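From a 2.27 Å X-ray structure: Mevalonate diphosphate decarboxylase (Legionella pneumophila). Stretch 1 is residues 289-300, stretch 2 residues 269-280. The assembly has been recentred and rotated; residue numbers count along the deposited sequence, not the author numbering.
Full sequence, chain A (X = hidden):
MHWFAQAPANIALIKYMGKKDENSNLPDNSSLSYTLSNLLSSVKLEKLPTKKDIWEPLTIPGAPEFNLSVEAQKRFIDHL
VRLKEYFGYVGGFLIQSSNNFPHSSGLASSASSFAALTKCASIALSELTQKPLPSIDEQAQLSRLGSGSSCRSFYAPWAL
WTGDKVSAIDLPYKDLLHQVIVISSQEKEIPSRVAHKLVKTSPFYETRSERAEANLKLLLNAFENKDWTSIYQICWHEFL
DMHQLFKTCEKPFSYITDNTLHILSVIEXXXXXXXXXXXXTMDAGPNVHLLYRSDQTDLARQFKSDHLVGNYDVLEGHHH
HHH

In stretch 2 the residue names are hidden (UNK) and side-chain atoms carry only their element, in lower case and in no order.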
# COMPACT_ATOMS: atom_id res chain seq x y z
N HIS A 289 -1.44 -14.11 26.41
CA HIS A 289 -0.99 -12.76 26.70
C HIS A 289 -2.03 -11.89 27.39
O HIS A 289 -3.20 -11.84 27.01
CB HIS A 289 -0.55 -12.06 25.41
CG HIS A 289 0.61 -12.72 24.74
ND1 HIS A 289 1.88 -12.19 24.74
CD2 HIS A 289 0.70 -13.91 24.09
CE1 HIS A 289 2.70 -13.02 24.13
NE2 HIS A 289 2.01 -14.07 23.72
N LEU A 290 -1.56 -11.19 28.42
CA LEU A 290 -2.40 -10.28 29.17
C LEU A 290 -1.87 -8.87 28.94
O LEU A 290 -0.66 -8.65 28.88
CB LEU A 290 -2.34 -10.60 30.67
CG LEU A 290 -2.74 -11.99 31.17
CD1 LEU A 290 -2.79 -11.95 32.70
CD2 LEU A 290 -4.11 -12.39 30.61
N LEU A 291 -2.79 -7.92 28.79
CA LEU A 291 -2.45 -6.52 28.60
C LEU A 291 -3.31 -5.72 29.56
O LEU A 291 -4.54 -5.85 29.57
CB LEU A 291 -2.73 -6.08 27.16
CG LEU A 291 -1.72 -6.59 26.12
CD1 LEU A 291 -2.17 -6.19 24.73
CD2 LEU A 291 -0.34 -6.02 26.43
N TYR A 292 -2.66 -4.92 30.40
CA TYR A 292 -3.34 -4.10 31.40
C TYR A 292 -3.01 -2.64 31.17
O TYR A 292 -1.95 -2.32 30.64
CB TYR A 292 -2.84 -4.46 32.81
CG TYR A 292 -3.30 -5.78 33.37
CD1 TYR A 292 -4.54 -5.91 33.97
CD2 TYR A 292 -2.46 -6.90 33.33
CE1 TYR A 292 -4.95 -7.11 34.54
CE2 TYR A 292 -2.86 -8.11 33.90
CZ TYR A 292 -4.10 -8.21 34.50
OH TYR A 292 -4.49 -9.40 35.07
N ARG A 293 -3.93 -1.77 31.57
CA ARG A 293 -3.72 -0.33 31.45
C ARG A 293 -2.69 0.08 32.50
O ARG A 293 -2.52 -0.61 33.50
CB ARG A 293 -5.02 0.42 31.71
CG ARG A 293 -6.06 0.30 30.62
CD ARG A 293 -7.25 1.21 30.89
NE ARG A 293 -8.36 0.49 31.49
CZ ARG A 293 -8.49 0.23 32.78
NH1 ARG A 293 -7.57 0.65 33.63
NH2 ARG A 293 -9.52 -0.48 33.21
N SER A 294 -2.01 1.20 32.28
CA SER A 294 -1.01 1.68 33.23
C SER A 294 -1.65 1.91 34.59
O SER A 294 -0.98 1.85 35.61
CB SER A 294 -0.38 2.98 32.73
OG SER A 294 -1.36 3.99 32.61
N ASP A 295 -2.96 2.17 34.61
CA ASP A 295 -3.66 2.39 35.88
C ASP A 295 -4.24 1.11 36.48
O ASP A 295 -4.98 1.15 37.46
CB ASP A 295 -4.81 3.40 35.70
CG ASP A 295 -5.98 2.82 34.93
OD1 ASP A 295 -5.83 2.55 33.73
OD2 ASP A 295 -7.05 2.62 35.54
N GLN A 296 -3.89 -0.04 35.91
CA GLN A 296 -4.40 -1.31 36.42
C GLN A 296 -3.33 -2.12 37.14
O GLN A 296 -3.53 -3.32 37.37
CB GLN A 296 -4.96 -2.16 35.29
CG GLN A 296 -6.30 -1.72 34.73
CD GLN A 296 -6.80 -2.69 33.67
OE1 GLN A 296 -6.13 -2.92 32.66
NE2 GLN A 296 -7.97 -3.28 33.89
N THR A 297 -2.22 -1.49 37.50
CA THR A 297 -1.14 -2.20 38.19
C THR A 297 -1.64 -3.05 39.35
O THR A 297 -1.29 -4.22 39.46
CB THR A 297 -0.06 -1.24 38.71
OG1 THR A 297 0.49 -0.50 37.62
CG2 THR A 297 1.08 -2.03 39.39
N ASP A 298 -2.47 -2.47 40.22
CA ASP A 298 -2.98 -3.21 41.36
C ASP A 298 -3.93 -4.33 40.98
O ASP A 298 -3.91 -5.39 41.59
CB ASP A 298 -3.65 -2.28 42.37
CG ASP A 298 -2.66 -1.39 43.09
OD1 ASP A 298 -1.48 -1.80 43.24
OD2 ASP A 298 -3.06 -0.29 43.53
N LEU A 299 -4.78 -4.10 39.99
CA LEU A 299 -5.72 -5.13 39.57
C LEU A 299 -4.91 -6.31 39.04
O LEU A 299 -5.23 -7.47 39.31
CB LEU A 299 -6.66 -4.60 38.48
CG LEU A 299 -7.80 -5.53 38.07
CD1 LEU A 299 -8.68 -5.82 39.29
CD2 LEU A 299 -8.63 -4.89 36.97
N ALA A 300 -3.86 -6.00 38.29
CA ALA A 300 -2.99 -7.02 37.71
C ALA A 300 -2.31 -7.85 38.79
O ALA A 300 -2.28 -9.09 38.71
CB ALA A 300 -1.93 -6.36 36.83
N UNK A 269 -14.42 -15.08 34.49
CA UNK A 269 -15.08 -14.96 35.78
C UNK A 269 -14.51 -13.76 36.53
O UNK A 269 -15.24 -13.04 37.19
n UNK A 269 -17.51 -19.85 36.78
c UNK A 269 -15.29 -18.69 36.95
c UNK A 269 -15.66 -17.46 36.13
c UNK A 269 -16.05 -19.94 36.50
c UNK A 269 -14.88 -16.24 36.61
N UNK A 270 -13.20 -13.56 36.42
CA UNK A 270 -12.55 -12.43 37.08
C UNK A 270 -13.17 -11.14 36.56
O UNK A 270 -13.52 -10.25 37.33
c UNK A 270 -9.26 -9.14 37.58
c UNK A 270 -9.30 -10.47 39.58
c UNK A 270 -9.94 -10.15 36.89
c UNK A 270 -9.98 -11.48 38.89
c UNK A 270 -11.04 -12.41 36.80
c UNK A 270 -8.94 -9.30 38.93
c UNK A 270 -10.30 -11.33 37.54
N UNK A 271 -13.32 -11.05 35.23
CA UNK A 271 -13.90 -9.88 34.57
C UNK A 271 -15.35 -9.62 35.02
O UNK A 271 -15.75 -8.47 35.22
c UNK A 271 -13.90 -6.88 32.05
c UNK A 271 -12.93 -7.88 31.89
c UNK A 271 -11.64 -9.71 31.84
c UNK A 271 -13.65 -5.61 31.51
c UNK A 271 -12.45 -5.34 30.82
c UNK A 271 -11.74 -7.58 31.19
c UNK A 271 -11.49 -6.31 30.65
c UNK A 271 -13.90 -10.05 33.04
c UNK A 271 -12.85 -9.26 32.29
n UNK A 271 -10.97 -8.71 31.18
N UNK A 272 -16.13 -10.68 35.17
CA UNK A 272 -17.53 -10.56 35.58
C UNK A 272 -17.61 -10.05 37.01
O UNK A 272 -18.45 -9.20 37.34
n UNK A 272 -17.86 -13.72 33.94
c UNK A 272 -18.24 -11.91 35.49
c UNK A 272 -18.26 -12.46 34.08
o UNK A 272 -18.65 -11.77 33.14
N UNK A 273 -16.73 -10.58 37.85
CA UNK A 273 -16.66 -10.23 39.26
C UNK A 273 -16.19 -8.80 39.49
O UNK A 273 -16.84 -8.03 40.20
o UNK A 273 -13.90 -12.67 41.72
o UNK A 273 -13.60 -10.78 42.79
c UNK A 273 -14.27 -11.51 42.03
c UNK A 273 -15.71 -11.20 39.97
c UNK A 273 -15.57 -10.97 41.47
N UNK A 274 -15.05 -8.44 38.89
CA UNK A 274 -14.46 -7.11 39.06
C UNK A 274 -15.05 -6.00 38.19
O UNK A 274 -14.93 -4.82 38.51
c UNK A 274 -12.95 -7.17 38.79
n UNK A 274 -11.73 -8.38 43.49
c UNK A 274 -11.57 -8.69 42.04
c UNK A 274 -12.17 -8.11 39.69
c UNK A 274 -12.26 -7.69 41.14
N UNK A 275 -15.67 -6.38 37.08
CA UNK A 275 -16.23 -5.39 36.18
C UNK A 275 -15.11 -4.70 35.41
O UNK A 275 -15.31 -3.66 34.78
N UNK A 276 -13.92 -5.29 35.47
CA UNK A 276 -12.74 -4.75 34.79
C UNK A 276 -11.68 -5.85 34.77
O UNK A 276 -11.71 -6.78 35.58
c UNK A 276 -11.10 -2.80 34.82
c UNK A 276 -12.23 -3.52 35.55
o UNK A 276 -11.10 -2.79 33.57
o UNK A 276 -10.22 -2.22 35.50
N UNK A 277 -10.76 -5.77 33.82
CA UNK A 277 -9.73 -6.78 33.73
C UNK A 277 -8.74 -6.54 32.61
O UNK A 277 -8.64 -5.43 32.09
N UNK A 278 -7.99 -7.57 32.22
CA UNK A 278 -7.01 -7.43 31.15
C UNK A 278 -7.54 -7.72 29.75
O UNK A 278 -8.56 -8.39 29.57
c UNK A 278 -7.85 -8.88 32.88
c UNK A 278 -6.78 -9.57 32.04
c UNK A 278 -5.94 -8.42 31.56
N UNK A 279 -6.83 -7.21 28.75
CA UNK A 279 -7.17 -7.50 27.38
C UNK A 279 -6.36 -8.78 27.17
O UNK A 279 -5.23 -8.89 27.66
c UNK A 279 -7.67 -5.19 26.55
c UNK A 279 -6.63 -6.86 25.01
c UNK A 279 -6.70 -6.36 26.44
N UNK A 280 -6.94 -9.74 26.46
CA UNK A 280 -6.30 -11.03 26.25
C UNK A 280 -6.19 -11.43 24.78
O UNK A 280 -7.11 -11.22 24.00
c UNK A 280 -7.25 -11.74 28.47
c UNK A 280 -7.08 -12.14 27.01
c UNK A 280 -6.35 -13.48 26.89

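Position 269 carries four carbons in a row ending in a nitrogen. The chain is exposed and reaches nothing on stretch 1. It is Lys269, on a helix that begins earlier in the chain.

Position 270 has one carbon followed by a ring of six carbons, with no heteroatom. The ring lies near stretch 1, with Leu299 CD1 at its edge. This is Phe270. Its CZ is 3.5 Å from Leu299 CD1, an apolar contact.

Position 271 has one carbon, then fused five- and six-membered rings holding eight carbons and one nitrogen. Only tryptophan fits. Trp271 does not touch stretch 1. It serves its own stretch: its NE1 donates a hydrogen bond of 2.9 Å to the backbone O of position 278.

Position 272 has two carbons, the second bearing one oxygen and one nitrogen. It is an exposed amide, Asn272, out of reach of stretch 1.

Position 273 has three carbons, the third bearing two oxygens. It too is exposed and makes no contact across. It is Glu273.

Position 274 again shows four carbons in a row ending in nitrogen. The chain skirts Leu299. This is Lys274, with CG 4.2 Å from Leu299 CD1. Its NZ forms a salt bridge with Glu273 OE2 at 3.1 Å.

Position 275 has no side-chain atoms. It is the first residue to leave the helix, and its phi is +74°, a value that favours glycine. It is Gly275.

Position 276 has two carbons, the second carrying two oxygens. This carboxylate faces Arg293 and Gln296. Two carbons, the second with two oxygens, make it Asp276. Arg293 NH2 forms a salt bridge with it, 2.8 Å from Asp276 OD1, and a weak hydrogen bond of 3.0 Å to Asp276 OD2. Gln296 NE2 adds another weak hydrogen bond to Asp276 OD2, also 3.0 Å.

Position 277 has no side chain. A CB here would point away from stretch 1 and lie 2.5 Å from Trp271 NE1, a clash. It is Gly277. Its O accepts a hydrogen bond of 2.9 Å from Gln296 NE2.

Position 278 has three carbons closing a ring onto the backbone N. The ring lies against Tyr292 and Leu290. That is Pro278. Its CB sits over one face of the Tyr292 ring, 3.6 Å from the centroid, a CH-pi contact. Its CG is 4.1 Å from Leu290 CD2.

Position 279 has one carbon carrying two more. Its CB is 4.0 Å from Leu291 CB. It is Val279.

Position 280 has the same branched three carbons, and one of them packs against Leu290 CD2. It is Val280, with CG2 3.9 Å from Leu290 CD2.

The contact joins an antiparallel strand pairing to a polar and apolar cluster beside it. Val279 N donates to Leu291 O at 2.8 Å, and Leu291 N donates to Val279 O at 2.9 Å. Leu291 and Val279 share one face of the sheet; Leu290 and Val280 share the other. Beyond the strands, Asp276 anchors Arg293 and Gln296, while Leu299 packs against Phe270.

Stretch 2 (269-280) KFWNEKGDGPVV
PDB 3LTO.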